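Local coordinates for protein GTP binding regulator (Thermotoga maritima, PDB 1VR8) that is of unknown function but adopts a fold similar to that of the Ran-binding protein Mog1p and may therefore act as a regulator of GTP-binding proteins, at residues 29-34 / 130-135. Numbering follows the deposited sequence.
Sequences RDYRLS and VKHVYR
With CG of Y31 anti to its carbonyl carbon (chi1 -66°) and CG of H132 anti to the backbone N (chi1 172°), the side chains reach across from opposite sides and overlap in an offset stack. In this Mog1p-like fold the pair joins the C-terminal helix 126-138 to the start of strand 32-39, and the helix lies against the antiparallel sheet to which that strand belongs. The ring centroids lie 4.3 Å apart and the planes are inclined by 23°. The CD2-CE2 side of the phenol ring makes the closest approach: CD2 of Y31 sits over the middle of the imidazole, 3.5 Å above its plane, and Y31 CE2 lies 3.5 Å from H132 CG. F129, about one turn earlier on the same helix, meets the Y31 ring edge-to-face. NE2 of H132 hydrogen-bonds to the carbonyl O of L26, which helps fix the ring's rotation, and ND1 to a glycerol probably from the crystallisation liquor. Replacing H132 by alanine is likely to leave the L26 carbonyl without this donor and the Y31 ring without its stacking partner. Toward the tyrosine hydroxyl the overlap runs onto the aliphatic stem, where Y31 CZ lies 3.9 Å from H132 CB.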
ATOM      1  N   ARG A  29     -12.193  13.197  -6.747  1.00 26.36           N
ATOM      2  CA  ARG A  29     -13.332  13.744  -6.009  1.00 29.14           C
ATOM      3  C   ARG A  29     -13.947  12.719  -5.048  1.00 27.95           C
ATOM      4  O   ARG A  29     -14.587  13.111  -4.097  1.00 32.91           O
ATOM      5  CB  ARG A  29     -14.389  14.300  -6.969  1.00 31.34           C
ATOM      6  CG  ARG A  29     -15.285  13.252  -7.614  1.00 36.60           C
ATOM      7  N   ASP A  30     -13.747  11.430  -5.290  1.00 27.46           N
ATOM      8  CA  ASP A  30     -14.299  10.347  -4.438  1.00 30.48           C
ATOM      9  C   ASP A  30     -13.294   9.820  -3.395  1.00 32.04           C
ATOM     10  O   ASP A  30     -13.631   8.954  -2.581  1.00 33.24           O
ATOM     11  CB  ASP A  30     -14.644   9.129  -5.291  1.00 31.59           C
ATOM     12  CG  ASP A  30     -15.609   9.454  -6.429  1.00 36.85           C
ATOM     13  OD1 ASP A  30     -16.657  10.053  -6.151  1.00 33.39           O
ATOM     14  OD2 ASP A  30     -15.296   9.116  -7.598  1.00 39.34           O
ATOM     15  N   TYR A  31     -12.038  10.245  -3.499  1.00 25.91           N
ATOM     16  CA  TYR A  31     -10.963   9.767  -2.622  1.00 25.29           C
ATOM     17  C   TYR A  31     -10.203  11.038  -2.221  1.00 26.11           C
ATOM     18  O   TYR A  31      -9.286  11.441  -2.921  1.00 27.21           O
ATOM     19  CB  TYR A  31     -10.013   8.835  -3.354  1.00 28.35           C
ATOM     20  CG  TYR A  31     -10.642   7.528  -3.789  1.00 28.29           C
ATOM     21  CD1 TYR A  31     -11.092   6.647  -2.856  1.00 37.29           C
ATOM     22  CD2 TYR A  31     -10.832   7.219  -5.131  1.00 32.61           C
ATOM     23  CE1 TYR A  31     -11.706   5.465  -3.209  1.00 36.78           C
ATOM     24  CE2 TYR A  31     -11.489   6.021  -5.510  1.00 34.40           C
ATOM     25  CZ  TYR A  31     -11.897   5.152  -4.519  1.00 34.37           C
ATOM     26  OH  TYR A  31     -12.536   3.964  -4.770  1.00 32.95           O
ATOM     27  N   ARG A  32     -10.625  11.685  -1.148  1.00 24.03           N
ATOM     28  CA  ARG A  32     -10.108  13.007  -0.806  1.00 25.41           C
ATOM     29  C   ARG A  32      -9.032  12.845   0.234  1.00 24.68           C
ATOM     30  O   ARG A  32      -9.263  12.231   1.273  1.00 24.54           O
ATOM     31  CB  ARG A  32     -11.210  13.893  -0.258  1.00 28.53           C
ATOM     32  CG  ARG A  32     -12.344  14.199  -1.247  1.00 36.58           C
ATOM     33  CD  ARG A  32     -11.796  14.720  -2.578  1.00 44.30           C
ATOM     34  NE  ARG A  32     -10.999  15.947  -2.437  1.00 48.36           N
ATOM     35  CZ  ARG A  32     -10.138  16.423  -3.343  1.00 50.82           C
ATOM     36  NH1 ARG A  32      -9.914  15.792  -4.493  1.00 52.97           N
ATOM     37  NH2 ARG A  32      -9.478  17.559  -3.091  1.00 53.85           N
ATOM     38  N   LEU A  33      -7.857  13.413  -0.019  1.00 23.12           N
ATOM     39  CA  LEU A  33      -6.768  13.317   0.939  1.00 22.67           C
ATOM     40  C   LEU A  33      -7.073  14.209   2.147  1.00 23.90           C
ATOM     41  O   LEU A  33      -7.416  15.386   2.002  1.00 23.61           O
ATOM     42  CB  LEU A  33      -5.487  13.786   0.241  1.00 23.11           C
ATOM     43  CG  LEU A  33      -4.192  13.587   0.966  1.00 27.60           C
ATOM     44  CD1 LEU A  33      -3.964  12.106   1.230  1.00 26.14           C
ATOM     45  CD2 LEU A  33      -3.059  14.199   0.120  1.00 26.26           C
ATOM     46  N   SER A  34      -7.003  13.640   3.351  1.00 21.23           N
ATOM     47  CA  SER A  34      -7.257  14.390   4.537  1.00 22.02           C
ATOM     48  C   SER A  34      -6.069  14.526   5.484  1.00 20.71           C
ATOM     49  O   SER A  34      -6.084  15.397   6.353  1.00 22.67           O
ATOM     50  CB  SER A  34      -8.460  13.807   5.269  1.00 23.97           C
ATOM     51  OG  SER A  34      -8.157  12.557   5.795  1.00 27.26           O
ATOM     52  N   VAL A 130      -8.086  -0.278  -2.858  1.00 23.38           N
ATOM     53  CA  VAL A 130      -6.942  -1.018  -3.443  1.00 23.00           C
ATOM     54  C   VAL A 130      -7.110  -1.093  -4.955  1.00 21.58           C
ATOM     55  O   VAL A 130      -6.157  -0.829  -5.685  1.00 23.63           O
ATOM     56  CB  VAL A 130      -6.817  -2.430  -2.856  1.00 23.77           C
ATOM     57  CG1 VAL A 130      -5.809  -3.247  -3.626  1.00 25.29           C
ATOM     58  CG2 VAL A 130      -6.353  -2.333  -1.391  1.00 25.80           C
ATOM     59  N   LYS A 131      -8.315  -1.395  -5.426  1.00 23.64           N
ATOM     60  CA  LYS A 131      -8.585  -1.481  -6.857  1.00 23.91           C
ATOM     61  C   LYS A 131      -8.326  -0.142  -7.555  1.00 26.72           C
ATOM     62  O   LYS A 131      -7.786  -0.087  -8.654  1.00 22.69           O
ATOM     63  CB  LYS A 131     -10.014  -1.947  -7.126  1.00 26.00           C
ATOM     64  CG  LYS A 131     -10.264  -2.396  -8.539  1.00 30.43           C
ATOM     65  CD  LYS A 131      -9.209  -3.424  -9.029  1.00 34.16           C
ATOM     66  CE  LYS A 131      -9.712  -4.243 -10.238  1.00 36.38           C
ATOM     67  NZ  LYS A 131      -8.709  -5.220 -10.798  1.00 33.39           N
ATOM     68  N   HIS A 132      -8.726   0.940  -6.897  1.00 23.09           N
ATOM     69  CA  HIS A 132      -8.392   2.296  -7.372  1.00 24.23           C
ATOM     70  C   HIS A 132      -6.871   2.483  -7.513  1.00 21.70           C
ATOM     71  O   HIS A 132      -6.382   2.940  -8.548  1.00 24.21           O
ATOM     72  CB  HIS A 132      -8.992   3.356  -6.452  1.00 25.10           C
ATOM     73  CG  HIS A 132      -8.528   4.755  -6.762  1.00 23.56           C
ATOM     74  ND1 HIS A 132      -8.827   5.402  -7.939  1.00 23.14           N
ATOM     75  CD2 HIS A 132      -7.796   5.625  -6.033  1.00 22.60           C
ATOM     76  CE1 HIS A 132      -8.286   6.609  -7.930  1.00 24.02           C
ATOM     77  NE2 HIS A 132      -7.658   6.775  -6.780  1.00 22.38           N
ATOM     78  N   VAL A 133      -6.131   2.158  -6.462  1.00 22.94           N
ATOM     79  CA  VAL A 133      -4.682   2.280  -6.478  1.00 25.23           C
ATOM     80  C   VAL A 133      -4.097   1.447  -7.631  1.00 24.47           C
ATOM     81  O   VAL A 133      -3.264   1.928  -8.405  1.00 23.14           O
ATOM     82  CB  VAL A 133      -4.064   1.828  -5.147  1.00 24.16           C
ATOM     83  CG1 VAL A 133      -2.574   1.816  -5.240  1.00 24.85           C
ATOM     84  CG2 VAL A 133      -4.528   2.719  -3.963  1.00 24.97           C
ATOM     85  N   TYR A 134      -4.546   0.200  -7.756  1.00 24.38           N
ATOM     86  CA  TYR A 134      -4.137  -0.643  -8.883  1.00 23.75           C
ATOM     87  C   TYR A 134      -4.347   0.032 -10.255  1.00 24.73           C
ATOM     88  O   TYR A 134      -3.473   0.022 -11.119  1.00 24.80           O
ATOM     89  CB  TYR A 134      -4.957  -1.947  -8.860  1.00 25.22           C
ATOM     90  CG  TYR A 134      -4.569  -2.974  -7.815  1.00 23.74           C
ATOM     91  CD1 TYR A 134      -3.577  -2.757  -6.865  1.00 24.22           C
ATOM     92  CD2 TYR A 134      -5.250  -4.184  -7.785  1.00 25.50           C
ATOM     93  CE1 TYR A 134      -3.246  -3.762  -5.937  1.00 27.26           C
ATOM     94  CE2 TYR A 134      -4.941  -5.163  -6.866  1.00 27.00           C
ATOM     95  CZ  TYR A 134      -3.959  -4.953  -5.962  1.00 28.46           C
ATOM     96  OH  TYR A 134      -3.697  -5.971  -5.074  1.00 30.31           O
ATOM     97  N   ARG A 135      -5.548   0.545 -10.461  1.00 22.87           N
ATOM     98  CA  ARG A 135      -5.919   1.182 -11.712  1.00 23.35           C
ATOM     99  C   ARG A 135      -5.079   2.438 -12.015  1.00 24.29           C
ATOM    100  O   ARG A 135      -4.648   2.635 -13.169  1.00 22.05           O
ATOM    101  CB  ARG A 135      -7.400   1.464 -11.706  1.00 26.03           C
ATOM    102  CG  ARG A 135      -8.168   0.153 -11.866  1.00 27.04           C
ATOM    103  CD  ARG A 135      -9.633   0.307 -11.707  1.00 30.36           C
ATOM    104  NE  ARG A 135     -10.315  -0.922 -12.110  1.00 30.55           N
ATOM    105  CZ  ARG A 135     -11.572  -1.204 -11.793  1.00 34.51           C
ATOM    106  NH1 ARG A 135     -12.282  -0.380 -11.018  1.00 32.69           N
ATOM    107  NH2 ARG A 135     -12.120  -2.320 -12.231  1.00 33.11           N
TER